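Local coordinates for ABC transporter (Caldanaerobius, PDB 4G68), which probably serves as the extracellular solute-binding component of an ABC importer, capturing xylan-derived xylooligosaccharides for uptake by this thermophilic bacterium, at the alpha-D-xylopyranose and beta-D-xylopyranose site. Sequence-based numbering; all coordinates share one arbitrary frame.

The alpha-D-xylopyranose and beta-D-xylopyranose site. Residues 70-73, 76, 103, 107, 124, 126, 177, 225, 228-229, 284, 304, 379, 415, 417-418. With XYS (alpha-D-xylopyranose), chain D; XYP (beta-D-xylopyranose), chain B; XYP (beta-D-xylopyranose), chain C.
The sugar cleft of this bacterial extracellular solute-binding protein holds three linked xylose units, with alpha-D-xylopyranose (XYS) at the reducing end and XYP of chain C at the other. XYP of chain C is almost wholly buried (208 of 212 Å² hidden by protein), XYS less completely (187 of 215 Å²). Asn103, first in helix 103-115, has CG anti to the backbone N (chi1 180°) and presents its amide tip to the O2 hydroxyl of chain C. O2 of XYP chain C donates to an in-plane lone pair of Asn103 OD1 at 2.6 Å, and accepts from ND2, lying in the same amide plane. The extended Lys107 straddles the two neighbouring hydroxyls, NZ lying 2.9 Å from both O2 and O3 of XYP chain C. An alanine in place of Asn103 would probably loosen the hold on O2, leaving Lys107 NZ to bind it without the amide pair. The terminal O4 of XYP chain C meets Trp229 NE1 at 2.9 Å, nearly straight (167° at H) in the indole plane, while Asp417 OD1 approaches it to 2.6 Å. Trp126 and Trp225 turn faces to this sugar from opposite sides, at C2 and C3 respectively, both offset toward the rim. C4 of the central XYP (chain B) sits over the face of Phe304, 3.9 Å from its centroid, in a CH-pi contact. The bent Arg284 sets NH1 3.0 Å from ring oxygen O5 of XYP chain B, in the guanidinium plane; O5 also accepts from XYS O3, which would restrain linkage rotation. Gln177 NE2 bridges O3 of chain B and O5 of chain C. At XYS, water 1 joins O2 and O3 to Leu70 O, Thr72 OG1 and Asn103 N.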
loop_
_atom_site.group_PDB
_atom_site.type_symbol
_atom_site.label_atom_id
_atom_site.label_comp_id
_atom_site.label_asym_id
_atom_site.label_seq_id
_atom_site.Cartn_x
_atom_site.Cartn_y
_atom_site.Cartn_z
ATOM N N LEU A 70 -5.947 -10.077 5.780
ATOM C CA LEU A 70 -6.642 -8.873 6.207
ATOM C C LEU A 70 -7.741 -8.454 5.312
ATOM O O LEU A 70 -8.128 -7.297 5.348
ATOM C CB LEU A 70 -5.566 -7.747 6.416
ATOM C CG LEU A 70 -4.658 -7.405 5.190
ATOM C CD1 LEU A 70 -5.436 -7.028 3.916
ATOM C CD2 LEU A 70 -3.884 -6.153 5.583
ATOM N N PHE A 71 -8.197 -9.351 4.396
ATOM C CA PHE A 71 -9.238 -8.927 3.472
ATOM C C PHE A 71 -10.637 -8.876 4.109
ATOM O O PHE A 71 -11.422 -9.827 4.059
ATOM C CB PHE A 71 -9.225 -9.782 2.217
ATOM C CG PHE A 71 -8.012 -9.491 1.339
ATOM C CD1 PHE A 71 -7.934 -8.316 0.582
ATOM C CD2 PHE A 71 -6.910 -10.362 1.381
ATOM C CE1 PHE A 71 -6.779 -8.061 -0.206
ATOM C CE2 PHE A 71 -5.770 -10.079 0.643
ATOM C CZ PHE A 71 -5.701 -8.946 -0.146
ATOM N N THR A 72 -10.913 -7.754 4.747
ATOM C CA THR A 72 -12.111 -7.617 5.545
ATOM C C THR A 72 -13.287 -6.994 4.793
ATOM O O THR A 72 -14.390 -7.255 5.117
ATOM C CB THR A 72 -11.910 -6.777 6.839
ATOM O OG1 THR A 72 -11.193 -5.589 6.564
ATOM C CG2 THR A 72 -11.230 -7.597 7.959
ATOM N N GLY A 73 -12.994 -6.142 3.835
ATOM C CA GLY A 73 -14.040 -5.493 3.076
ATOM C C GLY A 73 -14.640 -6.327 1.927
ATOM O O GLY A 73 -14.034 -7.277 1.511
ATOM N N ALA A 76 -13.924 -8.436 -1.490
ATOM C CA ALA A 76 -12.743 -9.290 -1.210
ATOM C C ALA A 76 -13.034 -10.354 -0.186
ATOM O O ALA A 76 -12.675 -11.505 -0.377
ATOM C CB ALA A 76 -11.494 -8.487 -0.847
ATOM N N ASN A 103 -6.758 -4.669 8.654
ATOM C CA ASN A 103 -5.395 -4.166 8.436
ATOM C C ASN A 103 -4.587 -3.725 9.640
ATOM O O ASN A 103 -3.546 -4.337 9.955
ATOM C CB ASN A 103 -5.516 -3.037 7.361
ATOM C CG ASN A 103 -4.195 -2.381 6.999
ATOM O OD1 ASN A 103 -3.194 -3.036 6.828
ATOM N ND2 ASN A 103 -4.211 -1.054 6.836
ATOM N N LYS A 107 -1.612 -6.058 11.750
ATOM C CA LYS A 107 -0.181 -5.831 12.062
ATOM C C LYS A 107 0.138 -6.211 13.492
ATOM O O LYS A 107 1.128 -6.935 13.746
ATOM C CB LYS A 107 0.139 -4.338 11.922
ATOM C CG LYS A 107 -0.138 -3.874 10.507
ATOM C CD LYS A 107 -0.080 -2.335 10.436
ATOM C CE LYS A 107 -0.408 -1.977 8.999
ATOM N NZ LYS A 107 -0.588 -0.457 8.830
ATOM N N GLN A 124 -0.457 -13.618 5.579
ATOM C CA GLN A 124 -0.230 -12.496 4.689
ATOM C C GLN A 124 0.742 -11.537 5.356
ATOM O O GLN A 124 0.784 -11.456 6.571
ATOM C CB GLN A 124 -1.549 -11.807 4.417
ATOM C CG GLN A 124 -1.493 -10.615 3.485
ATOM C CD GLN A 124 -2.835 -9.924 3.264
ATOM O OE1 GLN A 124 -3.866 -10.438 3.666
ATOM N NE2 GLN A 124 -2.829 -8.804 2.525
ATOM N N TRP A 126 3.703 -8.007 4.577
ATOM C CA TRP A 126 4.330 -7.013 3.714
ATOM C C TRP A 126 5.785 -7.326 3.625
ATOM O O TRP A 126 6.473 -7.429 4.635
ATOM C CB TRP A 126 4.156 -5.575 4.290
ATOM C CG TRP A 126 2.672 -5.168 4.236
ATOM C CD1 TRP A 126 1.943 -4.657 3.180
ATOM C CD2 TRP A 126 1.732 -5.309 5.312
ATOM N NE1 TRP A 126 0.628 -4.457 3.535
ATOM C CE2 TRP A 126 0.456 -4.792 4.823
ATOM C CE3 TRP A 126 1.834 -5.756 6.637
ATOM C CZ2 TRP A 126 -0.670 -4.810 5.581
ATOM C CZ3 TRP A 126 0.688 -5.721 7.440
ATOM C CH2 TRP A 126 -0.531 -5.216 6.917
ATOM N N GLN A 177 2.145 -2.726 -5.018
ATOM C CA GLN A 177 1.472 -1.497 -4.640
ATOM C C GLN A 177 1.979 -0.337 -5.527
ATOM O O GLN A 177 3.090 -0.390 -6.063
ATOM C CB GLN A 177 1.807 -1.175 -3.166
ATOM C CG GLN A 177 1.107 -2.179 -2.216
ATOM C CD GLN A 177 1.274 -1.753 -0.763
ATOM O OE1 GLN A 177 1.963 -0.757 -0.456
ATOM N NE2 GLN A 177 0.658 -2.540 0.142
ATOM N N TRP A 225 -0.627 5.752 8.883
ATOM C CA TRP A 225 0.011 5.357 7.651
ATOM C C TRP A 225 -0.647 5.990 6.366
ATOM O O TRP A 225 0.054 6.298 5.452
ATOM C CB TRP A 225 0.148 3.814 7.594
ATOM C CG TRP A 225 -1.148 3.115 7.432
ATOM C CD1 TRP A 225 -1.978 2.563 8.417
ATOM C CD2 TRP A 225 -1.862 2.949 6.156
ATOM N NE1 TRP A 225 -3.131 2.071 7.875
ATOM C CE2 TRP A 225 -3.117 2.284 6.483
ATOM C CE3 TRP A 225 -1.601 3.338 4.786
ATOM C CZ2 TRP A 225 -4.065 1.930 5.493
ATOM C CZ3 TRP A 225 -2.604 3.003 3.805
ATOM C CH2 TRP A 225 -3.816 2.302 4.170
HETATM N N MSE A 228 0.905 9.410 6.001
HETATM C CA MSE A 228 2.300 9.184 5.707
HETATM C C MSE A 228 2.549 8.954 4.243
HETATM O O MSE A 228 3.595 9.387 3.797
HETATM C CB MSE A 228 2.784 7.982 6.517
HETATM C CG MSE A 228 4.269 7.772 6.508
HETATM SE SE MSE A 228 4.541 5.788 6.794
HETATM C CE MSE A 228 3.615 5.302 5.077
ATOM N N TRP A 229 1.700 8.257 3.518
ATOM C CA TRP A 229 1.856 8.176 2.067
ATOM C C TRP A 229 2.015 9.484 1.388
ATOM O O TRP A 229 2.834 9.608 0.425
ATOM C CB TRP A 229 0.718 7.405 1.411
ATOM C CG TRP A 229 0.904 5.916 1.506
ATOM C CD1 TRP A 229 1.072 5.106 2.660
ATOM C CD2 TRP A 229 0.967 4.989 0.383
ATOM N NE1 TRP A 229 1.231 3.802 2.276
ATOM C CE2 TRP A 229 1.201 3.675 0.929
ATOM C CE3 TRP A 229 0.894 5.139 -1.018
ATOM C CZ2 TRP A 229 1.291 2.512 0.105
ATOM C CZ3 TRP A 229 1.014 3.984 -1.827
ATOM C CH2 TRP A 229 1.217 2.705 -1.273
ATOM N N ARG A 284 -8.799 5.005 7.424
ATOM C CA ARG A 284 -8.796 4.789 5.960
ATOM C C ARG A 284 -10.138 4.408 5.468
ATOM O O ARG A 284 -10.579 4.933 4.481
ATOM C CB ARG A 284 -7.761 3.705 5.607
ATOM C CG ARG A 284 -7.494 3.458 4.097
ATOM C CD ARG A 284 -8.501 2.413 3.560
ATOM N NE ARG A 284 -8.306 1.144 4.273
ATOM C CZ ARG A 284 -7.519 0.123 3.883
ATOM N NH1 ARG A 284 -6.813 0.186 2.731
ATOM N NH2 ARG A 284 -7.482 -0.996 4.637
ATOM N N PHE A 304 -4.550 -0.062 -3.792
ATOM C CA PHE A 304 -5.406 -1.077 -3.156
ATOM C C PHE A 304 -6.772 -0.562 -2.754
ATOM O O PHE A 304 -7.725 -1.358 -2.563
ATOM C CB PHE A 304 -4.717 -1.769 -1.959
ATOM C CG PHE A 304 -3.932 -0.814 -1.090
ATOM C CD1 PHE A 304 -4.565 0.117 -0.242
ATOM C CD2 PHE A 304 -2.564 -0.824 -1.150
ATOM C CE1 PHE A 304 -3.793 1.029 0.535
ATOM C CE2 PHE A 304 -1.793 0.071 -0.410
ATOM C CZ PHE A 304 -2.403 0.997 0.449
ATOM N N THR A 379 -8.442 -4.572 -5.796
ATOM C CA THR A 379 -7.914 -4.489 -4.442
ATOM C C THR A 379 -6.378 -4.595 -4.471
ATOM O O THR A 379 -5.737 -4.463 -3.445
ATOM C CB THR A 379 -8.432 -5.667 -3.567
ATOM O OG1 THR A 379 -8.373 -6.862 -4.305
ATOM C CG2 THR A 379 -9.896 -5.439 -3.165
ATOM N N ALA A 415 6.325 2.252 0.683
ATOM C CA ALA A 415 5.984 3.222 1.754
ATOM C C ALA A 415 6.889 3.008 2.949
ATOM O O ALA A 415 7.302 1.872 3.216
ATOM C CB ALA A 415 4.561 2.990 2.144
ATOM N N ASP A 417 6.792 2.873 6.105
ATOM C CA ASP A 417 6.491 1.978 7.247
ATOM C C ASP A 417 6.476 0.478 6.874
ATOM O O ASP A 417 6.289 -0.355 7.783
ATOM C CB ASP A 417 5.147 2.320 7.891
ATOM C CG ASP A 417 3.940 2.049 6.940
ATOM O OD1 ASP A 417 4.125 1.924 5.689
ATOM O OD2 ASP A 417 2.795 1.934 7.481
ATOM N N ILE A 418 6.737 0.156 5.600
ATOM C CA ILE A 418 6.996 -1.200 5.160
ATOM C C ILE A 418 8.517 -1.330 4.913
ATOM O O ILE A 418 9.066 -2.404 4.935
ATOM C CB ILE A 418 6.333 -1.470 3.750
ATOM C CG1 ILE A 418 4.874 -1.357 3.793
ATOM C CG2 ILE A 418 6.766 -2.814 3.127
ATOM C CD1 ILE A 418 4.227 -1.681 2.431
HETATM C C1 XYS D . -10.044 -5.334 1.502
HETATM C C2 XYS D . -9.373 -4.852 2.809
HETATM C C3 XYS D . -8.214 -3.864 2.607
HETATM C C4 XYS D . -7.322 -4.308 1.435
HETATM C C5 XYS D . -8.170 -4.508 0.180
HETATM O O1 XYS D . -11.436 -5.296 1.488
HETATM O O2 XYS D . -10.212 -4.390 3.795
HETATM O O3 XYS D . -7.534 -3.790 3.807
HETATM O O4 XYS D . -6.148 -3.547 1.260
HETATM O O5 XYS D . -9.445 -4.934 0.312
HETATM C C1 XYP B . -5.158 -3.592 2.081
HETATM C C2 XYP B . -3.934 -3.934 1.226
HETATM C C3 XYP B . -2.717 -3.847 2.174
HETATM C C4 XYP B . -2.695 -2.423 2.683
HETATM C C5 XYP B . -4.017 -2.092 3.402
HETATM O O2 XYP B . -4.085 -5.291 0.809
HETATM O O3 XYP B . -1.584 -4.048 1.303
HETATM O O4 XYP B . -1.621 -2.363 3.627
HETATM O O5 XYP B . -5.082 -2.255 2.457
HETATM C C1 XYP C . -0.954 -1.150 3.793
HETATM C C2 XYP C . -0.347 -1.129 5.192
HETATM C C3 XYP C . 0.467 0.163 5.331
HETATM C C4 XYP C . 1.442 0.372 4.144
HETATM C C5 XYP C . 0.767 0.125 2.764
HETATM O O2 XYP C . -1.380 -1.250 6.148
HETATM O O3 XYP C . 1.169 0.070 6.591
HETATM O O4 XYP C . 2.032 1.675 4.145
HETATM O O5 XYP C . 0.035 -1.095 2.788
HETATM O O HOH W 1 -8.474 -4.588 6.303
HETATM O O HOH W 2 1.891 0.777 9.708
HETATM O O HOH W 3 -3.720 -5.331 -1.835
#